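PDB 4B9P: anti-sigma-I factor RsgI2, which probably holds the sigma factor SigI2 inactive until its extracellular family 3 carbohydrate-binding module, the part described here, binds polysaccharide such as cellulose. Local coordinates for residues 42-47 / 150-155; 48-53 / 84-89. All coordinates share one frame; numbering follows the deposited sequence.

Interaction 1 of 2, residues 42-47 / 150-155; sequences VKIRYY and DKITVY
Tyr155 and Arg45 meet on one face of an antiparallel strand pair, their side chains crossing at about a right angle. The Arg45 chain, extended from CG to NE, passes close to the ring, with Arg45 CD 3.6 Å from Tyr155 CE1; guanidinium and ring planes lie 47° apart, and CE1 sits over one face of the guanidinium. Glu89 takes Arg45 NE in a salt bridge. Tyr47 comes tip to tip with Tyr155, its OH 2.9 Å from Tyr155 OH. Thr153 sets its OG1 between backbone N and carbonyl carbon (chi1 51°), which aims the hydroxyl along its own strand, where it donates to Tyr155 OH at 3.0 Å; Glu165 is a further partner of that phenol. Thr153 OG1 also lies at the edge of the Tyr47 ring, 3.4 Å from its CE2.

On the other face the contact is apolar: Ile44 CG2 meets Ile152 CG2 at 3.5 Å, and Ile152 CD1 touches the edge of the Tyr46 ring. Between the two faces the backbones pair, Tyr155 N reaching Lys43 O at 2.8 Å. Ile152 and Val154 pack on strand 7-13 of the opposing sheet, as in the beta sandwich of family 3 carbohydrate-binding modules.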
ATOM      1  N   VAL A  42       7.249  -9.057   6.501  1.00 19.06           N
ATOM      2  CA  VAL A  42       6.375  -7.894   6.675  1.00 17.79           C
ATOM      3  C   VAL A  42       5.408  -7.794   5.506  1.00 17.21           C
ATOM      4  O   VAL A  42       5.827  -7.931   4.345  1.00 18.45           O
ATOM      5  CB  VAL A  42       7.202  -6.605   6.692  1.00 19.13           C
ATOM      6  CG1 VAL A  42       6.310  -5.386   6.806  1.00 20.07           C
ATOM      7  CG2 VAL A  42       8.166  -6.658   7.861  1.00 20.37           C
ATOM      8  N   LYS A  43       4.133  -7.563   5.799  1.00 17.11           N
ATOM      9  CA  LYS A  43       3.121  -7.282   4.770  1.00 16.73           C
ATOM     10  C   LYS A  43       2.432  -5.982   5.159  1.00 17.05           C
ATOM     11  O   LYS A  43       2.161  -5.719   6.339  1.00 19.56           O
ATOM     12  CB  LYS A  43       2.085  -8.399   4.724  1.00 18.20           C
ATOM     13  CG  LYS A  43       2.644  -9.774   4.407  1.00 20.23           C
ATOM     14  CD  LYS A  43       3.270  -9.860   3.032  1.00 20.78           C
ATOM     15  CE  LYS A  43       3.821 -11.266   2.780  1.00 22.64           C
ATOM     16  NZ  LYS A  43       4.566 -11.331   1.488  1.00 21.26           N
ATOM     17  N   ILE A  44       2.144  -5.172   4.157  1.00 16.59           N
ATOM     18  CA  ILE A  44       1.481  -3.884   4.335  1.00 16.79           C
ATOM     19  C   ILE A  44       0.223  -3.891   3.495  1.00 16.00           C
ATOM     20  O   ILE A  44       0.316  -4.284   2.330  1.00 18.33           O
ATOM     21  CB  ILE A  44       2.403  -2.760   3.864  1.00 17.04           C
ATOM     22  CG1 ILE A  44       3.730  -2.744   4.630  1.00 18.30           C
ATOM     23  CG2 ILE A  44       1.708  -1.401   3.997  1.00 18.67           C
ATOM     24  CD1 ILE A  44       4.784  -1.892   3.957  1.00 21.21           C
ATOM     25  N   ARG A  45      -0.924  -3.472   4.047  1.00 16.19           N
ATOM     26  CA  ARG A  45      -2.174  -3.518   3.275  1.00 16.40           C
ATOM     27  C   ARG A  45      -2.808  -2.144   3.164  1.00 16.47           C
ATOM     28  O   ARG A  45      -3.037  -1.456   4.163  1.00 17.47           O
ATOM     29  CB  ARG A  45      -3.198  -4.469   3.914  1.00 16.87           C
ATOM     30  CG  ARG A  45      -2.723  -5.880   3.877  1.00 17.91           C
ATOM     31  CD  ARG A  45      -3.762  -6.795   4.454  1.00 21.34           C
ATOM     32  NE  ARG A  45      -3.288  -8.166   4.346  1.00 25.95           N
ATOM     33  CZ  ARG A  45      -3.894  -9.180   4.927  1.00 33.09           C
ATOM     34  NH1 ARG A  45      -4.987  -8.960   5.655  1.00 34.83           N
ATOM     35  NH2 ARG A  45      -3.396 -10.402   4.800  1.00 36.54           N
ATOM     36  N   TYR A  46      -3.129  -1.786   1.921  1.00 15.64           N
ATOM     37  CA  TYR A  46      -3.875  -0.572   1.583  1.00 16.19           C
ATOM     38  C   TYR A  46      -5.259  -1.050   1.129  1.00 16.08           C
ATOM     39  O   TYR A  46      -5.367  -1.700   0.084  1.00 16.53           O
ATOM     40  CB  TYR A  46      -3.163   0.177   0.434  1.00 16.62           C
ATOM     41  CG  TYR A  46      -3.870   1.469   0.046  1.00 16.51           C
ATOM     42  CD1 TYR A  46      -4.921   1.480  -0.898  1.00 17.11           C
ATOM     43  CD2 TYR A  46      -3.471   2.700   0.585  1.00 17.22           C
ATOM     44  CE1 TYR A  46      -5.581   2.659  -1.216  1.00 17.02           C
ATOM     45  CE2 TYR A  46      -4.124   3.903   0.246  1.00 17.23           C
ATOM     46  CZ  TYR A  46      -5.157   3.869  -0.671  1.00 15.78           C
ATOM     47  OH  TYR A  46      -5.743   5.051  -0.945  1.00 16.67           O
ATOM     48  N   TYR A  47      -6.291  -0.715   1.895  1.00 16.10           N
ATOM     49  CA  TYR A  47      -7.651  -1.209   1.657  1.00 15.80           C
ATOM     50  C   TYR A  47      -8.470  -0.227   0.835  1.00 15.37           C
ATOM     51  O   TYR A  47      -8.395   0.993   1.052  1.00 16.21           O
ATOM     52  CB  TYR A  47      -8.370  -1.393   2.985  1.00 16.34           C
ATOM     53  CG  TYR A  47      -7.833  -2.471   3.850  1.00 17.27           C
ATOM     54  CD1 TYR A  47      -8.198  -3.810   3.639  1.00 19.26           C
ATOM     55  CD2 TYR A  47      -6.922  -2.177   4.868  1.00 21.43           C
ATOM     56  CE1 TYR A  47      -7.728  -4.819   4.474  1.00 23.90           C
ATOM     57  CE2 TYR A  47      -6.433  -3.171   5.678  1.00 25.34           C
ATOM     58  CZ  TYR A  47      -6.817  -4.482   5.480  1.00 27.68           C
ATOM     59  OH  TYR A  47      -6.291  -5.437   6.342  1.00 34.97           O
ATOM     60  N   ASP A 150      -3.093   5.592  10.339  1.00 17.58           N
ATOM     61  CA  ASP A 150      -3.593   4.402  11.030  1.00 17.96           C
ATOM     62  C   ASP A 150      -4.452   3.480  10.158  1.00 17.65           C
ATOM     63  O   ASP A 150      -4.795   2.383  10.599  1.00 18.86           O
ATOM     64  CB  ASP A 150      -4.470   4.833  12.225  1.00 19.65           C
ATOM     65  CG  ASP A 150      -3.698   5.634  13.255  1.00 21.54           C
ATOM     66  OD1 ASP A 150      -2.710   5.077  13.765  1.00 24.37           O
ATOM     67  OD2 ASP A 150      -4.027   6.813  13.515  1.00 23.10           O
ATOM     68  N   LYS A 151      -4.807   3.885   8.928  1.00 17.03           N
ATOM     69  CA  LYS A 151      -5.762   3.103   8.134  1.00 17.20           C
ATOM     70  C   LYS A 151      -5.093   2.259   7.069  1.00 16.81           C
ATOM     71  O   LYS A 151      -5.763   1.707   6.199  1.00 17.40           O
ATOM     72  CB  LYS A 151      -6.822   4.011   7.519  1.00 18.23           C
ATOM     73  CG  LYS A 151      -7.794   4.569   8.548  1.00 22.76           C
ATOM     74  CD  LYS A 151      -8.853   5.506   7.877  1.00 27.71           C
ATOM     75  CE  LYS A 151     -10.114   4.834   7.571  1.00 35.60           C
ATOM     76  NZ  LYS A 151     -10.922   5.779   6.694  1.00 35.50           N
ATOM     77  N   ILE A 152      -3.776   2.136   7.149  1.00 17.16           N
ATOM     78  CA  ILE A 152      -3.004   1.144   6.408  1.00 17.43           C
ATOM     79  C   ILE A 152      -2.439   0.202   7.469  1.00 17.73           C
ATOM     80  O   ILE A 152      -1.927   0.652   8.491  1.00 20.36           O
ATOM     81  CB  ILE A 152      -1.872   1.816   5.594  1.00 17.10           C
ATOM     82  CG1 ILE A 152      -2.505   2.564   4.401  1.00 16.93           C
ATOM     83  CG2 ILE A 152      -0.812   0.790   5.144  1.00 19.38           C
ATOM     84  CD1 ILE A 152      -1.501   3.493   3.710  1.00 18.53           C
ATOM     85  N   THR A 153      -2.572  -1.111   7.270  1.00 16.51           N
ATOM     86  CA  THR A 153      -2.129  -2.031   8.323  1.00 17.25           C
ATOM     87  C   THR A 153      -0.806  -2.673   7.963  1.00 16.85           C
ATOM     88  O   THR A 153      -0.434  -2.763   6.791  1.00 17.50           O
ATOM     89  CB  THR A 153      -3.167  -3.147   8.557  1.00 18.55           C
ATOM     90  OG1 THR A 153      -3.487  -3.744   7.293  1.00 19.14           O
ATOM     91  CG2 THR A 153      -4.434  -2.589   9.201  1.00 21.64           C
ATOM     92  N   VAL A 154      -0.079  -3.110   8.987  1.00 16.69           N
ATOM     93  CA  VAL A 154       1.220  -3.763   8.794  1.00 17.22           C
ATOM     94  C   VAL A 154       1.284  -4.984   9.694  1.00 17.72           C
ATOM     95  O   VAL A 154       0.925  -4.899  10.878  1.00 18.51           O
ATOM     96  CB  VAL A 154       2.430  -2.835   9.113  1.00 18.28           C
ATOM     97  CG1 VAL A 154       3.745  -3.543   8.770  1.00 20.16           C
ATOM     98  CG2 VAL A 154       2.322  -1.491   8.396  1.00 19.74           C
ATOM     99  N   TYR A 155       1.696  -6.103   9.103  1.00 18.27           N
ATOM    100  CA  TYR A 155       1.814  -7.381   9.811  1.00 18.89           C
ATOM    101  C   TYR A 155       3.262  -7.844   9.759  1.00 19.33           C
ATOM    102  O   TYR A 155       3.938  -7.678   8.738  1.00 20.20           O
ATOM    103  CB  TYR A 155       0.965  -8.464   9.138  1.00 20.11           C
ATOM    104  CG  TYR A 155      -0.431  -7.980   8.942  1.00 19.49           C
ATOM    105  CD1 TYR A 155      -0.736  -7.169   7.854  1.00 20.37           C
ATOM    106  CD2 TYR A 155      -1.440  -8.306   9.828  1.00 21.58           C
ATOM    107  CE1 TYR A 155      -2.000  -6.691   7.638  1.00 21.87           C
ATOM    108  CE2 TYR A 155      -2.767  -7.800   9.604  1.00 23.66           C
ATOM    109  CZ  TYR A 155      -3.015  -6.987   8.492  1.00 22.64           C
ATOM    110  OH  TYR A 155      -4.261  -6.452   8.201  1.00 25.01           O
TER

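Interaction 2 of 2, residues 48-53 / 84-89; sequences YTKDQV and ADSYVE. With CA (calcium ion), chain B.
A classic beta bulge joins the start of a calcium-binding loop to strand 84-92: Asp85 and Ser86 together face Tyr48, the last residue of strand 42-48. Tyr48 O accepts from both Asp85 N, at 2.9 Å, and Ser86 N. The second donor lies nearly along the C=O axis, whereas the first is tilted 33° from the carbonyl plane. Tyr48 N in return donates to Ser86 O.

The Tyr48 side chain turns back over this pairing, CG lying between backbone N and carbonyl carbon (chi1 68°). This turn brings one ring face over Ser86 CB, which lies 3.8 Å from the centroid of the Tyr48 ring, a CH-pi contact displaced toward the rim. Val88 CG2 approaches Tyr48 CE1 obliquely, while Tyr48 OH bonds to Glu56.

Beyond the bulge, the Asp85 carboxylate is the hub. Asp85 OD1 takes Lys50 N at 3.0 Å on the syn side and Ser86 OG at 2.9 Å from the opposite face of the carboxylate plane. Lys50 NZ forms a salt bridge with OD2 of Asp85 at 3.0 Å, approaching from well above that plane. Water 1 links Lys50 NZ to Asp85 O, and water 2 links Asp51 N to Asp85 OD2.

Calcium lies across the loop from this network. Thr49 binds it through both O and OG1, the latter at 2.4 Å, and Asp51 binds through both carboxylate oxygens; water 3, Asp132, Ser135 and Asp136 complete the site. Asp85 is thus a second-shell residue: gripping Lys50 N directly and Asp51 N through water, it probably helps position the backbone between the calcium ligands Thr49 and Asp51. The Lys50 ammonium probably offsets part of the negative charge of Asp85 near the metal site.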
ATOM      1  N   TYR A  48      -9.277  -0.747  -0.090  1.00 15.56           N
ATOM      2  CA  TYR A  48     -10.023   0.137  -0.977  1.00 15.54           C
ATOM      3  C   TYR A  48     -11.206  -0.656  -1.544  1.00 15.00           C
ATOM      4  O   TYR A  48     -11.343  -1.869  -1.328  1.00 15.47           O
ATOM      5  CB  TYR A  48      -9.107   0.661  -2.091  1.00 16.12           C
ATOM      6  CG  TYR A  48      -8.627  -0.372  -3.108  1.00 15.30           C
ATOM      7  CD1 TYR A  48      -7.567  -1.246  -2.820  1.00 16.47           C
ATOM      8  CD2 TYR A  48      -9.207  -0.441  -4.366  1.00 16.72           C
ATOM      9  CE1 TYR A  48      -7.137  -2.177  -3.715  1.00 17.09           C
ATOM     10  CE2 TYR A  48      -8.745  -1.372  -5.306  1.00 17.35           C
ATOM     11  CZ  TYR A  48      -7.703  -2.218  -4.959  1.00 17.33           C
ATOM     12  OH  TYR A  48      -7.262  -3.145  -5.870  1.00 19.27           O
ATOM     13  N   THR A  49     -12.066   0.059  -2.268  1.00 15.13           N
ATOM     14  CA  THR A  49     -13.116  -0.592  -3.072  1.00 15.09           C
ATOM     15  C   THR A  49     -12.759  -0.468  -4.545  1.00 15.25           C
ATOM     16  O   THR A  49     -12.538   0.628  -5.053  1.00 15.49           O
ATOM     17  CB  THR A  49     -14.473   0.042  -2.791  1.00 15.94           C
ATOM     18  OG1 THR A  49     -14.337   1.472  -2.838  1.00 16.06           O
ATOM     19  CG2 THR A  49     -15.016  -0.426  -1.419  1.00 16.68           C
ATOM     20  N   LYS A  50     -12.668  -1.623  -5.223  1.00 15.59           N
ATOM     21  CA  LYS A  50     -12.244  -1.650  -6.642  1.00 15.56           C
ATOM     22  C   LYS A  50     -13.272  -1.044  -7.586  1.00 15.95           C
ATOM     23  O   LYS A  50     -12.948  -0.762  -8.740  1.00 16.55           O
ATOM     24  CB  LYS A  50     -11.902  -3.075  -7.073  1.00 16.48           C
ATOM     25  CG  LYS A  50     -13.159  -3.983  -7.116  1.00 17.08           C
ATOM     26  CD  LYS A  50     -12.829  -5.400  -7.504  1.00 19.34           C
ATOM     27  CE  LYS A  50     -14.076  -6.274  -7.683  1.00 18.73           C
ATOM     28  NZ  LYS A  50     -14.836  -6.406  -6.432  1.00 19.08           N
ATOM     29  N   ASP A  51     -14.499  -0.829  -7.103  1.00 15.40           N
ATOM     30  CA  ASP A  51     -15.541  -0.232  -7.912  1.00 15.57           C
ATOM     31  C   ASP A  51     -15.721  -1.091  -9.160  1.00 16.10           C
ATOM     32  O   ASP A  51     -15.881  -2.308  -9.018  1.00 17.03           O
ATOM     33  CB  ASP A  51     -15.231   1.244  -8.164  1.00 16.26           C
ATOM     34  CG  ASP A  51     -14.826   1.988  -6.868  1.00 15.79           C
ATOM     35  OD1 ASP A  51     -15.417   1.735  -5.783  1.00 15.64           O
ATOM     36  OD2 ASP A  51     -13.924   2.832  -6.942  1.00 15.93           O
ATOM     37  N   GLN A  52     -15.755  -0.517 -10.370  1.00 15.53           N
ATOM     38  CA  GLN A  52     -15.887  -1.346 -11.579  1.00 16.15           C
ATOM     39  C   GLN A  52     -14.580  -1.491 -12.358  1.00 15.34           C
ATOM     40  O   GLN A  52     -14.590  -1.911 -13.506  1.00 16.94           O
ATOM     41  CB  GLN A  52     -17.004  -0.776 -12.459  1.00 16.23           C
ATOM     42  CG  GLN A  52     -18.373  -0.897 -11.784  1.00 17.90           C
ATOM     43  CD  GLN A  52     -19.458  -0.375 -12.665  1.00 20.25           C
ATOM     44  OE1 GLN A  52     -19.652   0.861 -12.793  1.00 22.26           O
ATOM     45  NE2 GLN A  52     -20.150  -1.280 -13.329  1.00 20.60           N
ATOM     46  N   VAL A  53     -13.450  -1.173 -11.732  1.00 15.57           N
ATOM     47  CA  VAL A  53     -12.190  -1.235 -12.432  1.00 15.84           C
ATOM     48  C   VAL A  53     -11.760  -2.677 -12.637  1.00 16.16           C
ATOM     49  O   VAL A  53     -11.937  -3.515 -11.747  1.00 18.50           O
ATOM     50  CB  VAL A  53     -11.119  -0.428 -11.626  1.00 15.95           C
ATOM     51  CG1 VAL A  53      -9.757  -0.549 -12.298  1.00 17.63           C
ATOM     52  CG2 VAL A  53     -11.562   1.045 -11.560  1.00 17.11           C
ATOM     53  N   ALA A  84     -14.098  -1.300   1.889  1.00 15.52           N
ATOM     54  CA  ALA A  84     -12.970  -2.224   1.699  1.00 17.64           C
ATOM     55  C   ALA A  84     -13.435  -3.547   1.112  1.00 16.83           C
ATOM     56  O   ALA A  84     -13.936  -4.413   1.843  1.00 19.00           O
ATOM     57  CB  ALA A  84     -12.216  -2.463   3.027  1.00 17.68           C
ATOM     58  N   ASP A  85     -13.293  -3.711  -0.198  1.00 15.92           N
ATOM     59  CA  ASP A  85     -13.514  -5.009  -0.763  1.00 15.85           C
ATOM     60  C   ASP A  85     -12.260  -5.571  -1.401  1.00 16.02           C
ATOM     61  O   ASP A  85     -12.310  -6.694  -1.924  1.00 16.69           O
ATOM     62  CB  ASP A  85     -14.712  -5.091  -1.742  1.00 17.12           C
ATOM     63  CG  ASP A  85     -14.443  -4.492  -3.150  1.00 17.55           C
ATOM     64  OD1 ASP A  85     -13.358  -3.858  -3.371  1.00 17.36           O
ATOM     65  OD2 ASP A  85     -15.330  -4.673  -4.038  1.00 17.47           O
ATOM     66  N   SER A  86     -11.146  -4.834  -1.340  1.00 15.91           N
ATOM     67  CA  SER A  86      -9.896  -5.262  -1.970  1.00 16.03           C
ATOM     68  C   SER A  86      -8.791  -4.683  -1.127  1.00 16.11           C
ATOM     69  O   SER A  86      -9.012  -3.718  -0.371  1.00 16.57           O
ATOM     70  CB  SER A  86      -9.789  -4.658  -3.351  1.00 17.36           C
ATOM     71  OG  SER A  86     -10.846  -5.093  -4.190  1.00 18.73           O
ATOM     72  N   TYR A  87      -7.579  -5.214  -1.269  1.00 16.71           N
ATOM     73  CA  TYR A  87      -6.438  -4.503  -0.720  1.00 15.77           C
ATOM     74  C   TYR A  87      -5.248  -4.758  -1.621  1.00 16.87           C
ATOM     75  O   TYR A  87      -5.150  -5.791  -2.297  1.00 17.59           O
ATOM     76  CB  TYR A  87      -6.095  -4.862   0.745  1.00 17.00           C
ATOM     77  CG  TYR A  87      -5.939  -6.318   1.048  1.00 17.63           C
ATOM     78  CD1 TYR A  87      -4.705  -6.966   0.894  1.00 18.46           C
ATOM     79  CD2 TYR A  87      -7.007  -7.061   1.523  1.00 18.85           C
ATOM     80  CE1 TYR A  87      -4.576  -8.329   1.232  1.00 20.16           C
ATOM     81  CE2 TYR A  87      -6.884  -8.393   1.860  1.00 20.02           C
ATOM     82  CZ  TYR A  87      -5.666  -9.026   1.707  1.00 20.48           C
ATOM     83  OH  TYR A  87      -5.571 -10.357   2.030  1.00 24.53           O
ATOM     84  N   VAL A  88      -4.351  -3.784  -1.650  1.00 16.30           N
ATOM     85  CA  VAL A  88      -3.030  -3.976  -2.193  1.00 16.96           C
ATOM     86  C   VAL A  88      -2.171  -4.488  -1.062  1.00 17.29           C
ATOM     87  O   VAL A  88      -2.099  -3.861  -0.015  1.00 18.40           O
ATOM     88  CB  VAL A  88      -2.460  -2.609  -2.674  1.00 18.66           C
ATOM     89  CG1 VAL A  88      -1.096  -2.823  -3.302  1.00 20.97           C
ATOM     90  CG2 VAL A  88      -3.435  -1.915  -3.628  1.00 21.28           C
ATOM     91  N   GLU A  89      -1.559  -5.654  -1.239  1.00 17.25           N
ATOM     92  CA  GLU A  89      -0.651  -6.159  -0.226  1.00 17.59           C
ATOM     93  C   GLU A  89       0.771  -5.988  -0.742  1.00 17.66           C
ATOM     94  O   GLU A  89       1.157  -6.590  -1.755  1.00 18.12           O
ATOM     95  CB  GLU A  89      -0.913  -7.636   0.057  1.00 19.86           C
ATOM     96  CG  GLU A  89      -0.039  -8.129   1.172  1.00 22.21           C
ATOM     97  CD  GLU A  89      -0.428  -9.489   1.672  1.00 25.58           C
ATOM     98  OE1 GLU A  89      -1.379  -9.583   2.464  1.00 28.52           O
ATOM     99  OE2 GLU A  89       0.244 -10.458   1.301  1.00 27.50           O
TER
HETATM  100 CA    CA B1167     -13.373   2.878  -4.558  1.00 15.38          CA
HETATM  101  O   HOH W   1     -13.131  -7.490  -4.479  1.00 27.21           O
HETATM  102  O   HOH W   2     -15.852  -2.103  -4.857  1.00 16.55           O
HETATM  103  O   HOH W   3     -11.123   3.128  -5.568  1.00 17.00           O

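Overall arrangement
Interactions 1 and 2 lie in one antiparallel sheet, where strand 42-48 runs between strands 84-92 and 152-156. Their centres are 14 Å apart, and along the chain interaction 2 is nested within the loop closed by interaction 1. Tyr46 O lies 2.9 Å from Val88 N, a probable hydrogen bond, and the Arg45-Glu89 salt bridge is a second tie between the two contacts, so residues 42-47 meet both neighbouring strands. Going from interaction 1 into interaction 2, the same strand passes from the sheet into the calcium loop: the Tyr46 side chain is still about 8 Å from the ion at nearest approach, whereas Thr49 binds it directly.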